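PDB 2PRX: thioesterase superfamily protein from Shewanella loihica, which probably hydrolyses thioesters as a hotdog-fold enzyme. Local coordinates for residues Pro107-Glu119 / Arg126-Ala136. Residues are numbered along the deposited sequence; the frame is centred on the assembly and turned at random.
Sequences PTPMGVELELVGE and RKVVVEIALSA
The flat peptide groups of Glu115 and Ser135 pair across an antiparallel ladder, with Glu115, Val117, Glu119, Glu131, Ala133 and Ser135 on one face of the sheet and Leu116, Ile132 and Leu134 on the other. Ser135 N lies in the carbonyl plane of Glu115 O at 3.0 Å, whereas Glu115 N approaches Ser135 O tilted 34° from its plane. This reciprocal pair of backbone hydrogen bonds recurs at Val117 with Ala133; at the next hydrogen-bonded pair Glu131 N reaches Glu119 O at 2.8 Å, the return bond being doubtfully short. This hairpin belongs to the hotdog fold, whose antiparallel sheet wraps helix 59-78; Leu116 packs on Leu65 and His69 of that helix. With CG swung opposite its backbone N (chi1 -178°), Leu134 sends CD1 to Leu116 CD1 at 3.6 Å, the two side chains crossing obliquely, and CD2 to Thr108 CG2 at 4.1 Å, nearly at right angles. Cutting Leu134 back to an alanine removes both methyls and is likely to open a gap between Leu116 and Thr108. Near the start of strand 114-119, Leu114 CD2 touches Ala136 CB at 3.8 Å. Glu115 OE1 is hydrogen-bonded to His43 NE2 of the adjacent strand 39-44.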
ATOM      1  N   PRO A 107       7.005   1.880 -13.782  1.00 18.03           N
ATOM      2  CA  PRO A 107       6.565   0.488 -13.659  1.00 22.71           C
ATOM      3  C   PRO A 107       7.717  -0.389 -13.138  1.00 21.74           C
ATOM      4  O   PRO A 107       8.880  -0.159 -13.491  1.00 14.75           O
ATOM      5  CB  PRO A 107       6.193   0.080 -15.073  1.00 16.11           C
ATOM      6  CG  PRO A 107       6.417   1.253 -15.959  1.00 15.91           C
ATOM      7  CD  PRO A 107       7.036   2.354 -15.173  1.00 18.48           C
ATOM      8  N   THR A 108       7.356  -1.349 -12.307  1.00 15.63           N
ATOM      9  CA  THR A 108       8.309  -2.246 -11.632  1.00 11.91           C
ATOM     10  C   THR A 108       8.349  -3.596 -12.319  1.00 18.09           C
ATOM     11  O   THR A 108       7.408  -4.380 -12.208  1.00 14.46           O
ATOM     12  CB  THR A 108       7.958  -2.435 -10.152  1.00  8.95           C
ATOM     13  OG1 THR A 108       7.803  -1.137  -9.553  1.00 15.37           O
ATOM     14  CG2 THR A 108       9.107  -3.093  -9.397  1.00 27.29           C
ATOM     15  N   PRO A 109       9.415  -3.873 -13.065  1.00 18.30           N
ATOM     16  CA  PRO A 109       9.521  -5.142 -13.791  1.00 13.85           C
ATOM     17  C   PRO A 109       9.432  -6.366 -12.899  1.00 19.26           C
ATOM     18  O   PRO A 109       9.893  -6.431 -11.759  1.00 15.16           O
ATOM     19  CB  PRO A 109      10.916  -5.082 -14.421  1.00 19.88           C
ATOM     20  CG  PRO A 109      11.175  -3.619 -14.542  1.00 21.07           C
ATOM     21  CD  PRO A 109      10.573  -3.000 -13.309  1.00 21.75           C
HETATM   22  N   MSE A 110       8.782  -7.385 -13.469  1.00 19.33           N
HETATM   23  CA  MSE A 110       8.658  -8.673 -12.821  1.00 19.84           C
HETATM   24  C   MSE A 110       9.952  -9.469 -13.046  1.00 19.56           C
HETATM   25  O   MSE A 110      10.619  -9.218 -14.047  1.00 19.68           O
HETATM   26  CB  MSE A 110       7.472  -9.479 -13.338  1.00 21.72           C
HETATM   27  CG  MSE A 110       7.343 -10.894 -12.800  1.00 22.43           C
HETATM   28 SE   MSE A 110       7.229 -10.964 -10.865  0.75 23.81          SE
HETATM   29  CE  MSE A 110       5.469 -10.183 -10.936  1.00  3.67           C
ATOM     30  N   GLY A 111      10.217 -10.369 -12.126  1.00 27.63           N
ATOM     31  CA  GLY A 111      11.248 -11.372 -12.152  1.00 27.07           C
ATOM     32  C   GLY A 111      12.622 -10.850 -11.799  1.00 12.39           C
ATOM     33  O   GLY A 111      13.626 -11.452 -12.167  1.00 16.80           O
ATOM     34  N   VAL A 112      12.665  -9.719 -11.120  1.00 15.24           N
ATOM     35  CA  VAL A 112      13.946  -9.165 -10.667  1.00 15.12           C
ATOM     36  C   VAL A 112      13.871  -8.819  -9.187  1.00 16.96           C
ATOM     37  O   VAL A 112      12.859  -8.357  -8.672  1.00 26.34           O
ATOM     38  CB  VAL A 112      14.343  -7.933 -11.503  1.00 10.90           C
ATOM     39  CG1 VAL A 112      15.513  -7.208 -10.871  1.00 16.30           C
ATOM     40  CG2 VAL A 112      14.653  -8.380 -12.936  1.00 10.08           C
ATOM     41  N   GLU A 113      14.965  -9.048  -8.488  1.00 12.96           N
ATOM     42  CA  GLU A 113      15.126  -8.743  -7.066  1.00 11.14           C
ATOM     43  C   GLU A 113      14.888  -7.283  -6.768  1.00  8.34           C
ATOM     44  O   GLU A 113      15.481  -6.387  -7.391  1.00 18.81           O
ATOM     45  CB  GLU A 113      16.556  -9.173  -6.694  1.00 13.74           C
ATOM     46  CG  GLU A 113      16.934  -9.042  -5.241  1.00 14.80           C
ATOM     47  CD  GLU A 113      18.448  -9.122  -5.016  1.00 13.61           C
ATOM     48  OE1 GLU A 113      19.127  -8.086  -5.163  1.00 15.37           O
ATOM     49  OE2 GLU A 113      18.955 -10.214  -4.698  1.00 26.06           O
ATOM     50  N   LEU A 114      14.010  -6.938  -5.825  1.00  9.54           N
ATOM     51  CA  LEU A 114      13.730  -5.541  -5.552  1.00 11.99           C
ATOM     52  C   LEU A 114      14.566  -5.043  -4.371  1.00  9.70           C
ATOM     53  O   LEU A 114      14.646  -5.737  -3.369  1.00 25.05           O
ATOM     54  CB  LEU A 114      12.248  -5.328  -5.235  1.00  6.89           C
ATOM     55  CG  LEU A 114      11.248  -5.989  -6.198  1.00 14.29           C
ATOM     56  CD1 LEU A 114       9.849  -6.039  -5.617  1.00 23.03           C
ATOM     57  CD2 LEU A 114      11.238  -5.265  -7.542  1.00  8.72           C
ATOM     58  N   GLU A 115      15.160  -3.860  -4.501  1.00 11.45           N
ATOM     59  CA  GLU A 115      15.926  -3.332  -3.365  1.00 20.39           C
ATOM     60  C   GLU A 115      15.186  -2.183  -2.696  1.00 16.26           C
ATOM     61  O   GLU A 115      14.672  -1.249  -3.309  1.00 13.28           O
ATOM     62  CB  GLU A 115      17.341  -2.948  -3.806  1.00 24.16           C
ATOM     63  CG  GLU A 115      18.247  -2.392  -2.729  1.00 22.72           C
ATOM     64  CD  GLU A 115      19.697  -2.205  -3.128  1.00 20.87           C
ATOM     65  OE1 GLU A 115      20.458  -3.204  -3.148  1.00 27.07           O
ATOM     66  OE2 GLU A 115      20.132  -1.059  -3.417  1.00 14.66           O
ATOM     67  N   LEU A 116      15.103  -2.233  -1.380  1.00  5.95           N
ATOM     68  CA  LEU A 116      14.512  -1.222  -0.541  1.00 10.78           C
ATOM     69  C   LEU A 116      15.529  -0.609   0.423  1.00 11.96           C
ATOM     70  O   LEU A 116      16.078  -1.357   1.231  1.00 19.53           O
ATOM     71  CB  LEU A 116      13.381  -1.819   0.310  1.00  9.06           C
ATOM     72  CG  LEU A 116      12.067  -2.059  -0.443  1.00 14.14           C
ATOM     73  CD1 LEU A 116      12.096  -3.450  -1.051  1.00  8.68           C
ATOM     74  CD2 LEU A 116      10.873  -1.863   0.474  1.00 11.86           C
ATOM     75  N   VAL A 117      15.728   0.686   0.300  1.00  9.67           N
ATOM     76  CA  VAL A 117      16.637   1.465   1.130  1.00 20.96           C
ATOM     77  C   VAL A 117      15.884   2.565   1.868  1.00 19.20           C
ATOM     78  O   VAL A 117      15.130   3.329   1.274  1.00 11.52           O
ATOM     79  CB  VAL A 117      17.778   2.112   0.319  1.00 15.80           C
ATOM     80  CG1 VAL A 117      18.759   2.816   1.247  1.00 31.14           C
ATOM     81  CG2 VAL A 117      18.517   1.095  -0.536  1.00  9.30           C
ATOM     82  N   GLY A 118      16.109   2.694   3.174  1.00 10.84           N
ATOM     83  CA  GLY A 118      15.468   3.682   3.984  1.00 12.56           C
ATOM     84  C   GLY A 118      16.403   4.791   4.454  1.00 13.93           C
ATOM     85  O   GLY A 118      17.548   4.521   4.855  1.00 15.61           O
ATOM     86  N   GLU A 119      15.893   6.008   4.376  1.00 12.38           N
ATOM     87  CA  GLU A 119      16.512   7.206   4.931  1.00 12.83           C
ATOM     88  C   GLU A 119      15.809   7.604   6.219  1.00 10.16           C
ATOM     89  O   GLU A 119      14.600   7.783   6.281  1.00 11.45           O
ATOM     90  CB  GLU A 119      16.496   8.334   3.910  1.00 21.09           C
ATOM     91  CG  GLU A 119      17.218   9.611   4.207  1.00 23.53           C
ATOM     92  CD  GLU A 119      18.299   9.556   5.264  1.00 31.61           C
ATOM     93  OE1 GLU A 119      18.901   8.463   5.447  1.00 30.79           O
ATOM     94  OE2 GLU A 119      18.531  10.595   5.920  1.00 38.11           O
ATOM     95  N   ARG A 126       9.172   7.930  20.292  1.00 10.83           N
ATOM     96  CA  ARG A 126       7.883   7.333  19.926  1.00 17.37           C
ATOM     97  C   ARG A 126       7.427   7.740  18.531  1.00 17.83           C
ATOM     98  O   ARG A 126       6.240   7.598  18.241  1.00 23.00           O
ATOM     99  CB  ARG A 126       6.793   7.708  20.940  1.00  6.23           C
ATOM    100  N   LYS A 127       8.309   8.224  17.671  1.00 14.01           N
ATOM    101  CA  LYS A 127       7.980   8.628  16.315  1.00 13.69           C
ATOM    102  C   LYS A 127       9.216   8.861  15.448  1.00 14.18           C
ATOM    103  O   LYS A 127      10.042   9.731  15.763  1.00 10.57           O
ATOM    104  CB  LYS A 127       7.128   9.904  16.346  1.00 14.88           C
ATOM    105  CG  LYS A 127       6.594  10.290  14.973  1.00 22.18           C
ATOM    106  CD  LYS A 127       5.951  11.665  14.961  1.00 17.64           C
ATOM    107  CE  LYS A 127       6.636  12.590  13.984  1.00 16.30           C
ATOM    108  NZ  LYS A 127       6.530  12.118  12.576  1.00 40.04           N
ATOM    109  N   VAL A 128       9.319   8.088  14.379  1.00 10.17           N
ATOM    110  CA  VAL A 128      10.310   8.181  13.319  1.00  5.69           C
ATOM    111  C   VAL A 128       9.627   8.605  12.007  1.00 12.80           C
ATOM    112  O   VAL A 128       8.515   8.145  11.734  1.00 16.95           O
ATOM    113  CB  VAL A 128      11.057   6.865  13.053  1.00 12.92           C
ATOM    114  CG1 VAL A 128      12.420   7.099  12.406  1.00 15.11           C
ATOM    115  CG2 VAL A 128      11.222   6.089  14.351  1.00 22.08           C
ATOM    116  N   VAL A 129      10.315   9.463  11.279  1.00  9.38           N
ATOM    117  CA  VAL A 129       9.962   9.838   9.909  1.00 10.67           C
ATOM    118  C   VAL A 129      10.966   9.201   8.962  1.00 18.77           C
ATOM    119  O   VAL A 129      12.195   9.269   9.122  1.00  9.34           O
ATOM    120  CB  VAL A 129       9.876  11.358   9.723  1.00 16.88           C
ATOM    121  CG1 VAL A 129       9.781  11.720   8.250  1.00 11.79           C
ATOM    122  CG2 VAL A 129       8.652  11.918  10.444  1.00 17.96           C
ATOM    123  N   VAL A 130      10.467   8.506   7.943  1.00 11.37           N
ATOM    124  CA  VAL A 130      11.390   7.709   7.150  1.00  7.94           C
ATOM    125  C   VAL A 130      11.141   7.891   5.654  1.00 13.35           C
ATOM    126  O   VAL A 130       9.971   7.935   5.275  1.00 18.30           O
ATOM    127  CB  VAL A 130      11.310   6.195   7.422  1.00  4.55           C
ATOM    128  CG1 VAL A 130      12.563   5.550   6.841  1.00 11.92           C
ATOM    129  CG2 VAL A 130      11.134   5.833   8.884  1.00  4.37           C
ATOM    130  N   GLU A 131      12.209   7.952   4.877  1.00 14.62           N
ATOM    131  CA  GLU A 131      12.065   7.976   3.417  1.00 15.14           C
ATOM    132  C   GLU A 131      12.615   6.687   2.822  1.00 16.66           C
ATOM    133  O   GLU A 131      13.738   6.267   3.105  1.00 10.70           O
ATOM    134  CB  GLU A 131      12.747   9.206   2.849  1.00 18.09           C
ATOM    135  CG  GLU A 131      12.972   9.206   1.352  1.00 17.99           C
ATOM    136  CD  GLU A 131      13.652  10.468   0.863  1.00 19.34           C
ATOM    137  OE1 GLU A 131      13.095  11.566   1.103  1.00 24.16           O
ATOM    138  OE2 GLU A 131      14.736  10.397   0.248  1.00 28.89           O
ATOM    139  N   ILE A 132      11.825   6.021   1.999  1.00  9.39           N
ATOM    140  CA  ILE A 132      12.096   4.698   1.473  1.00 11.74           C
ATOM    141  C   ILE A 132      12.060   4.800  -0.058  1.00 18.22           C
ATOM    142  O   ILE A 132      11.267   5.560  -0.603  1.00 17.69           O
ATOM    143  CB  ILE A 132      11.081   3.640   1.927  1.00 15.15           C
ATOM    144  CG1 ILE A 132      10.917   3.513   3.453  1.00 15.63           C
ATOM    145  CG2 ILE A 132      11.357   2.267   1.307  1.00  9.12           C
ATOM    146  CD1 ILE A 132       9.777   4.381   3.972  1.00  6.02           C
ATOM    147  N   ALA A 133      12.951   4.062  -0.692  1.00 14.48           N
ATOM    148  CA  ALA A 133      13.105   4.032  -2.137  1.00  7.67           C
ATOM    149  C   ALA A 133      13.104   2.581  -2.568  1.00 13.58           C
ATOM    150  O   ALA A 133      14.006   1.820  -2.198  1.00  4.45           O
ATOM    151  CB  ALA A 133      14.383   4.718  -2.586  1.00 30.02           C
ATOM    152  N   LEU A 134      12.125   2.184  -3.368  1.00  8.45           N
ATOM    153  CA  LEU A 134      12.204   0.853  -3.957  1.00  9.89           C
ATOM    154  C   LEU A 134      12.689   0.940  -5.404  1.00 14.05           C
ATOM    155  O   LEU A 134      12.127   1.752  -6.141  1.00 14.65           O
ATOM    156  CB  LEU A 134      10.866   0.130  -3.918  1.00 13.48           C
ATOM    157  CG  LEU A 134      10.840  -1.299  -4.466  1.00  9.65           C
ATOM    158  CD1 LEU A 134       9.938  -2.172  -3.611  1.00 21.68           C
ATOM    159  CD2 LEU A 134      10.380  -1.354  -5.917  1.00 12.34           C
ATOM    160  N   SER A 135      13.657   0.102  -5.728  1.00 13.41           N
ATOM    161  CA  SER A 135      14.318  -0.071  -6.994  1.00  5.10           C
ATOM    162  C   SER A 135      14.249  -1.504  -7.526  1.00  4.06           C
ATOM    163  O   SER A 135      14.024  -2.455  -6.779  1.00 10.34           O
ATOM    164  CB  SER A 135      15.783   0.351  -6.858  1.00  9.86           C
ATOM    165  OG  SER A 135      15.936   1.593  -6.181  1.00 17.35           O
ATOM    166  N   ALA A 136      14.450  -1.612  -8.803  1.00  5.69           N
ATOM    167  CA  ALA A 136      14.631  -2.587  -9.836  1.00  5.57           C
ATOM    168  C   ALA A 136      15.133  -1.820 -11.074  1.00  6.92           C
ATOM    169  O   ALA A 136      15.571  -2.352 -12.076  1.00 15.50           O
ATOM    170  CB  ALA A 136      13.374  -3.385 -10.120  1.00 15.02           C
TER